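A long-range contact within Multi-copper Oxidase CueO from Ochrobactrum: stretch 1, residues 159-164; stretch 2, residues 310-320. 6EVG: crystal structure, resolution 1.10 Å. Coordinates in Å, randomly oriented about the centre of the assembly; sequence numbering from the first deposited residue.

Stretch 1 (159-164) ERGLPE
Stretch 2 (310-320) KVTKRPDRLDG

Two loop segments with no direct backbone-to-backbone hydrogen bond are joined by a two-pronged salt bridge at one end and by two waters that bridge main-chain carbonyls, at Arg-160 and Gly-161. The fork is Arg-160 against Asp-319: NE of Arg-160 gives a hydrogen bond to OD1 of Asp-319 at 2.7 Å, and NH2 of Arg-160 gives another to OD2 of Asp-319 at 2.8 Å, with N-H...O angles of 173° and 171°. Such near-linear, paired geometry requires the carboxylate to meet the guanidinium at its edge, near its plane. Both residues send CA-to-CB toward the opposing stretch. Arg-160 then extends with chi1 m (-66°), chi2 and chi3 t and chi4 101°, while Asp-319 uses chi1 p (55°) and chi2 -47°. NH1 of Arg-160 is hydrogen-bonded just beyond the stretches, and NH2 has a further partner elsewhere in the structure.

The register runs antiparallel: the CA of Arg-160 lies 6.4 Å from the CA of Leu-318, the CA of Gly-161 lies 5.9 Å from the CA of Pro-315, and the CA of Pro-163 lies 6.0 Å from the CA of Val-311. Between the backbones, water makes the polar link. Water 1 donates to O of Arg-160 at 2.7 Å and to O of Arg-317 at 2.8 Å; water 2 donates to O of Gly-161 and to O of Lys-313, both at 2.7 Å. Each water thus joins two acceptors that could not hydrogen-bond to one another.

Stretch 1 turns at Gly-161, whose phi/psi of 82/27 would jam a CB against the carbonyl O of Arg-160, reason enough for glycine. An ideal CB there would point toward stretch 2 and sit 4.0 Å from CB of Pro-315. Before the turn, Arg-160 has phi/psi -74/-15; after it, Leu-162 (-103/142) and Pro-163 (-60/142) are extended. Stretch 2 is largely extended at Val-311 (-109/120), Lys-313 (-106/151), Arg-314 (-89/139) and Pro-315 (-76/139), with Thr-312 (-115/-22) and Asp-316 (-101/-25) breaking the run before Leu-318 (-129/176).

Apolar groups fill the space along the seam. Pro-315, C-gamma endo, points toward stretch 1 and places its CB 3.7 Å from O of Arg-160. Its CG packs 4.1 Å from CD2 of Leu-162, a residue whose CA-to-CB bond points away but whose side-chain end (chi1 m, chi2 t) comes nearer. Leu-318 does something similar with the same rotamer: it starts sideways, yet CD2 of Leu-318 reaches 3.7 Å from CB of Arg-160, packing against the base of the arginine whose guanidinium makes the salt bridge. At the far end Val-311, chi1 t, points toward stretch 1 and uses both methyls: CG1 of Val-311 lies 3.7 Å from O of Gly-161, and CG2 of Val-311 lies 4.1 Å from CG of Pro-163, a C-gamma exo ring. The whole contact buries 374 Å², both sides summed.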

ATOM      1  N   GLU A 159      14.133  21.880   2.722  1.00 15.02           N
ATOM      2  CA  GLU A 159      15.496  21.750   3.227  1.00 15.68           C
ATOM      3  C   GLU A 159      16.155  20.451   2.723  1.00 14.80           C
ATOM      4  O   GLU A 159      17.364  20.416   2.520  1.00 16.78           O
ATOM      5  CB  GLU A 159      15.515  21.775   4.760  1.00 19.23           C
ATOM      6  CG  GLU A 159      16.907  21.761   5.348  1.00 27.88           C
ATOM      7  CD  GLU A 159      16.926  21.698   6.864  1.00 36.18           C
ATOM      8  OE1 GLU A 159      15.887  21.996   7.511  1.00 46.19           O
ATOM      9  OE2 GLU A 159      18.000  21.355   7.405  1.00 49.81           O
ATOM     10  N   ARG A 160      15.353  19.415   2.493  1.00 12.10           N
ATOM     11  CA  ARG A 160      15.853  18.167   1.930  1.00 13.06           C
ATOM     12  C   ARG A 160      16.177  18.275   0.429  1.00 11.96           C
ATOM     13  O   ARG A 160      16.743  17.357  -0.139  1.00 15.23           O
ATOM     14  CB  ARG A 160      14.829  17.030   2.135  1.00 11.26           C
ATOM     15  CG  ARG A 160      14.607  16.641   3.607  1.00 11.57           C
ATOM     16  CD  ARG A 160      13.560  15.551   3.724  1.00 11.73           C
ATOM     17  NE  ARG A 160      13.435  15.152   5.125  1.00 12.84           N
ATOM     18  CZ  ARG A 160      12.488  15.542   5.950  1.00 12.43           C
ATOM     19  NH1 ARG A 160      11.434  16.207   5.544  1.00 11.96           N
ATOM     20  NH2 ARG A 160      12.610  15.224   7.234  1.00 13.72           N
ATOM     21  N   GLY A 161      15.700  19.324  -0.218  1.00 11.63           N
ATOM     22  CA  GLY A 161      15.848  19.415  -1.643  1.00 12.58           C
ATOM     23  C   GLY A 161      14.837  18.649  -2.451  1.00 11.76           C
ATOM     24  O   GLY A 161      15.114  18.218  -3.585  1.00 13.63           O
ATOM     25  N   LEU A 162      13.653  18.428  -1.901  1.00 10.02           N
ATOM     26  CA  LEU A 162      12.658  17.598  -2.551  1.00 10.11           C
ATOM     27  C   LEU A 162      11.583  18.470  -3.180  1.00 10.42           C
ATOM     28  O   LEU A 162      11.116  19.458  -2.564  1.00 12.59           O
ATOM     29  CB  LEU A 162      11.997  16.670  -1.578  1.00 10.18           C
ATOM     30  CG  LEU A 162      12.910  15.620  -0.929  1.00 10.09           C
ATOM     31  CD1 LEU A 162      12.222  14.867   0.192  1.00 12.09           C
ATOM     32  CD2 LEU A 162      13.460  14.664  -1.942  1.00 12.32           C
ATOM     33  N   PRO A 163      11.076  18.094  -4.357  1.00 10.41           N
ATOM     34  CA  PRO A 163       9.880  18.742  -4.931  1.00 10.12           C
ATOM     35  C   PRO A 163       8.705  18.553  -3.961  1.00 10.52           C
ATOM     36  O   PRO A 163       8.574  17.473  -3.409  1.00 11.06           O
ATOM     37  CB  PRO A 163       9.675  17.985  -6.246  1.00 10.31           C
ATOM     38  CG  PRO A 163      10.998  17.347  -6.574  1.00 10.30           C
ATOM     39  CD  PRO A 163      11.563  17.008  -5.244  1.00 10.40           C
ATOM     40  N   GLU A 164       7.868  19.570  -3.835  1.00 10.92           N
ATOM     41  CA  GLU A 164       6.772  19.535  -2.886  1.00 12.70           C
ATOM     42  C   GLU A 164       5.551  20.338  -3.311  1.00 12.63           C
ATOM     43  O   GLU A 164       4.664  20.557  -2.454  1.00 14.34           O
ATOM     44  CB  GLU A 164       7.277  19.946  -1.485  1.00 14.68           C
ATOM     45  CG  GLU A 164       7.722  21.377  -1.389  1.00 17.75           C
ATOM     46  CD  GLU A 164       7.943  21.920  -0.001  1.00 21.39           C
ATOM     47  OE1 GLU A 164       7.573  21.234   0.924  1.00 26.09           O
ATOM     48  OE2 GLU A 164       8.469  23.016   0.141  1.00 27.36           O
ATOM     49  N   LYS A 310      10.641  24.069  -9.887  1.00 15.10           N
ATOM     50  CA  LYS A 310      11.414  24.581  -8.772  1.00 16.57           C
ATOM     51  C   LYS A 310      12.725  23.867  -8.454  1.00 15.08           C
ATOM     52  O   LYS A 310      13.662  24.483  -8.027  1.00 17.73           O
ATOM     53  CB  LYS A 310      10.551  24.635  -7.498  1.00 20.01           C
ATOM     54  CG  LYS A 310       9.548  25.801  -7.414  1.00 32.78           C
ATOM     55  CD  LYS A 310       8.663  25.733  -6.145  1.00 36.43           C
ATOM     56  CE  LYS A 310       7.852  26.997  -5.856  1.00 34.57           C
ATOM     57  NZ  LYS A 310       6.709  26.890  -4.893  1.00 16.04           N
ATOM     58  N   VAL A 311      12.760  22.549  -8.629  1.00 13.35           N
ATOM     59  CA  VAL A 311      13.903  21.726  -8.210  1.00 13.31           C
ATOM     60  C   VAL A 311      14.677  21.224  -9.423  1.00 12.15           C
ATOM     61  O   VAL A 311      14.088  20.554 -10.278  1.00 13.07           O
ATOM     62  CB  VAL A 311      13.466  20.526  -7.328  1.00 12.61           C
ATOM     63  CG1 VAL A 311      14.667  19.691  -6.917  1.00 12.65           C
ATOM     64  CG2 VAL A 311      12.678  21.051  -6.142  1.00 14.38           C
ATOM     65  N   THR A 312      15.958  21.570  -9.523  1.00 12.97           N
ATOM     66  CA  THR A 312      16.764  21.209 -10.687  1.00 15.83           C
ATOM     67  C   THR A 312      17.904  20.236 -10.347  1.00 16.92           C
ATOM     68  O   THR A 312      18.420  19.574 -11.260  1.00 23.71           O
ATOM     69  CB  THR A 312      17.258  22.447 -11.406  1.00 19.89           C
ATOM     70  OG1 THR A 312      18.050  23.230 -10.536  1.00 22.80           O
ATOM     71  CG2 THR A 312      16.121  23.310 -11.899  1.00 22.68           C
ATOM     72  N   LYS A 313      18.317  20.180  -9.082  1.00 15.88           N
ATOM     73  CA  LYS A 313      19.388  19.327  -8.651  1.00 17.38           C
ATOM     74  C   LYS A 313      18.818  18.142  -7.870  1.00 14.35           C
ATOM     75  O   LYS A 313      17.838  18.299  -7.201  1.00 14.72           O
ATOM     76  CB  LYS A 313      20.356  20.100  -7.719  1.00 23.57           C
ATOM     77  CG  LYS A 313      21.017  21.313  -8.405  1.00 29.68           C
ATOM     78  CD  LYS A 313      21.782  20.909  -9.676  1.00 40.06           C
ATOM     79  CE  LYS A 313      22.736  22.004 -10.164  1.00 43.17           C
ATOM     80  NZ  LYS A 313      22.836  22.032 -11.655  1.00 44.56           N
ATOM     81  N   ARG A 314      19.506  16.998  -7.903  1.00 14.79           N
ATOM     82  CA  ARG A 314      19.109  15.787  -7.156  1.00 15.63           C
ATOM     83  C   ARG A 314      19.715  15.834  -5.809  1.00 12.78           C
ATOM     84  O   ARG A 314      20.922  16.127  -5.680  1.00 14.14           O
ATOM     85  CB  ARG A 314      19.610  14.479  -7.918  1.00 16.56           C
ATOM     86  CG  ARG A 314      19.136  14.370  -9.361  1.00 18.18           C
ATOM     87  CD  ARG A 314      19.567  13.154 -10.134  1.00 18.33           C
ATOM     88  NE  ARG A 314      21.009  12.954  -9.954  1.00 17.24           N
ATOM     89  CZ  ARG A 314      21.970  13.668 -10.554  1.00 17.26           C
ATOM     90  NH1 ARG A 314      21.671  14.494 -11.540  1.00 16.66           N
ATOM     91  NH2 ARG A 314      23.249  13.527 -10.160  1.00 17.60           N
ATOM     92  N   PRO A 315      18.959  15.440  -4.781  1.00 13.47           N
ATOM     93  CA  PRO A 315      19.552  15.207  -3.498  1.00 13.86           C
ATOM     94  C   PRO A 315      20.342  13.872  -3.445  1.00 12.81           C
ATOM     95  O   PRO A 315      19.878  12.873  -3.995  1.00 15.74           O
ATOM     96  CB  PRO A 315      18.323  15.126  -2.580  1.00 16.46           C
ATOM     97  CG  PRO A 315      17.254  14.560  -3.423  1.00 17.23           C
ATOM     98  CD  PRO A 315      17.510  15.136  -4.778  1.00 14.67           C
ATOM     99  N   ASP A 316      21.498  13.930  -2.780  1.00 13.10           N
ATOM    100  CA  ASP A 316      22.305  12.724  -2.547  1.00 12.69           C
ATOM    101  C   ASP A 316      22.177  12.134  -1.185  1.00 12.59           C
ATOM    102  O   ASP A 316      22.423  10.946  -1.034  1.00 13.09           O
ATOM    103  CB  ASP A 316      23.775  13.046  -2.784  1.00 14.96           C
ATOM    104  CG  ASP A 316      24.104  13.339  -4.243  1.00 14.03           C
ATOM    105  OD1 ASP A 316      23.419  12.824  -5.168  1.00 16.16           O
ATOM    106  OD2 ASP A 316      25.090  14.081  -4.395  1.00 17.83           O
ATOM    107  N   ARG A 317      21.809  12.943  -0.200  1.00 12.52           N
ATOM    108  CA  ARG A 317      21.723  12.458   1.168  1.00 13.18           C
ATOM    109  C   ARG A 317      20.447  13.008   1.841  1.00 12.54           C
ATOM    110  O   ARG A 317      20.109  14.129   1.628  1.00 16.07           O
ATOM    111  CB  ARG A 317      22.965  12.862   2.001  1.00 17.33           C
ATOM    112  CG  ARG A 317      23.036  12.138   3.345  1.00 22.92           C
ATOM    113  CD  ARG A 317      24.403  12.195   3.992  1.00 30.08           C
ATOM    114  NE  ARG A 317      24.720  13.545   4.291  1.00 41.79           N
ATOM    115  CZ  ARG A 317      24.841  13.972   5.525  1.00 37.38           C
ATOM    116  NH1 ARG A 317      24.606  13.145   6.526  1.00 27.62           N
ATOM    117  NH2 ARG A 317      25.180  15.211   5.745  1.00 29.80           N
ATOM    118  N   LEU A 318      19.763  12.141   2.584  1.00 12.13           N
ATOM    119  CA  LEU A 318      18.585  12.511   3.344  1.00 11.60           C
ATOM    120  C   LEU A 318      18.740  12.025   4.780  1.00 12.16           C
ATOM    121  O   LEU A 318      19.668  11.267   5.103  1.00 15.04           O
ATOM    122  CB  LEU A 318      17.333  11.930   2.687  1.00 10.73           C
ATOM    123  CG  LEU A 318      17.014  12.449   1.287  1.00 11.29           C
ATOM    124  CD1 LEU A 318      15.898  11.640   0.689  1.00 11.93           C
ATOM    125  CD2 LEU A 318      16.687  13.939   1.285  1.00 12.95           C
ATOM    126  N   ASP A 319      17.768  12.363   5.637  1.00 13.51           N
ATOM    127  CA  ASP A 319      17.722  11.946   7.022  1.00 13.58           C
ATOM    128  C   ASP A 319      16.985  10.615   7.153  1.00 15.29           C
ATOM    129  O   ASP A 319      15.804  10.577   7.429  1.00 23.12           O
ATOM    130  CB  ASP A 319      17.028  13.029   7.850  1.00 14.67           C
ATOM    131  CG  ASP A 319      15.622  13.403   7.343  1.00 15.97           C
ATOM    132  OD1 ASP A 319      15.459  13.623   6.125  1.00 17.86           O
ATOM    133  OD2 ASP A 319      14.674  13.545   8.161  1.00 18.11           O
ATOM    134  N   GLY A 320      17.648   9.537   6.979  1.00 17.59           N
ATOM    135  CA  GLY A 320      17.072   8.224   7.119  1.00 17.11           C
ATOM    136  C   GLY A 320      17.719   7.505   8.278  1.00 16.89           C
ATOM    137  O   GLY A 320      18.634   8.020   8.928  1.00 20.08           O
TER
HETATM  138  O   HOH W   1      19.131  16.657   0.994  1.00 28.86           O
HETATM  139  O   HOH W   2      17.523  18.956  -4.582  1.00 16.21           O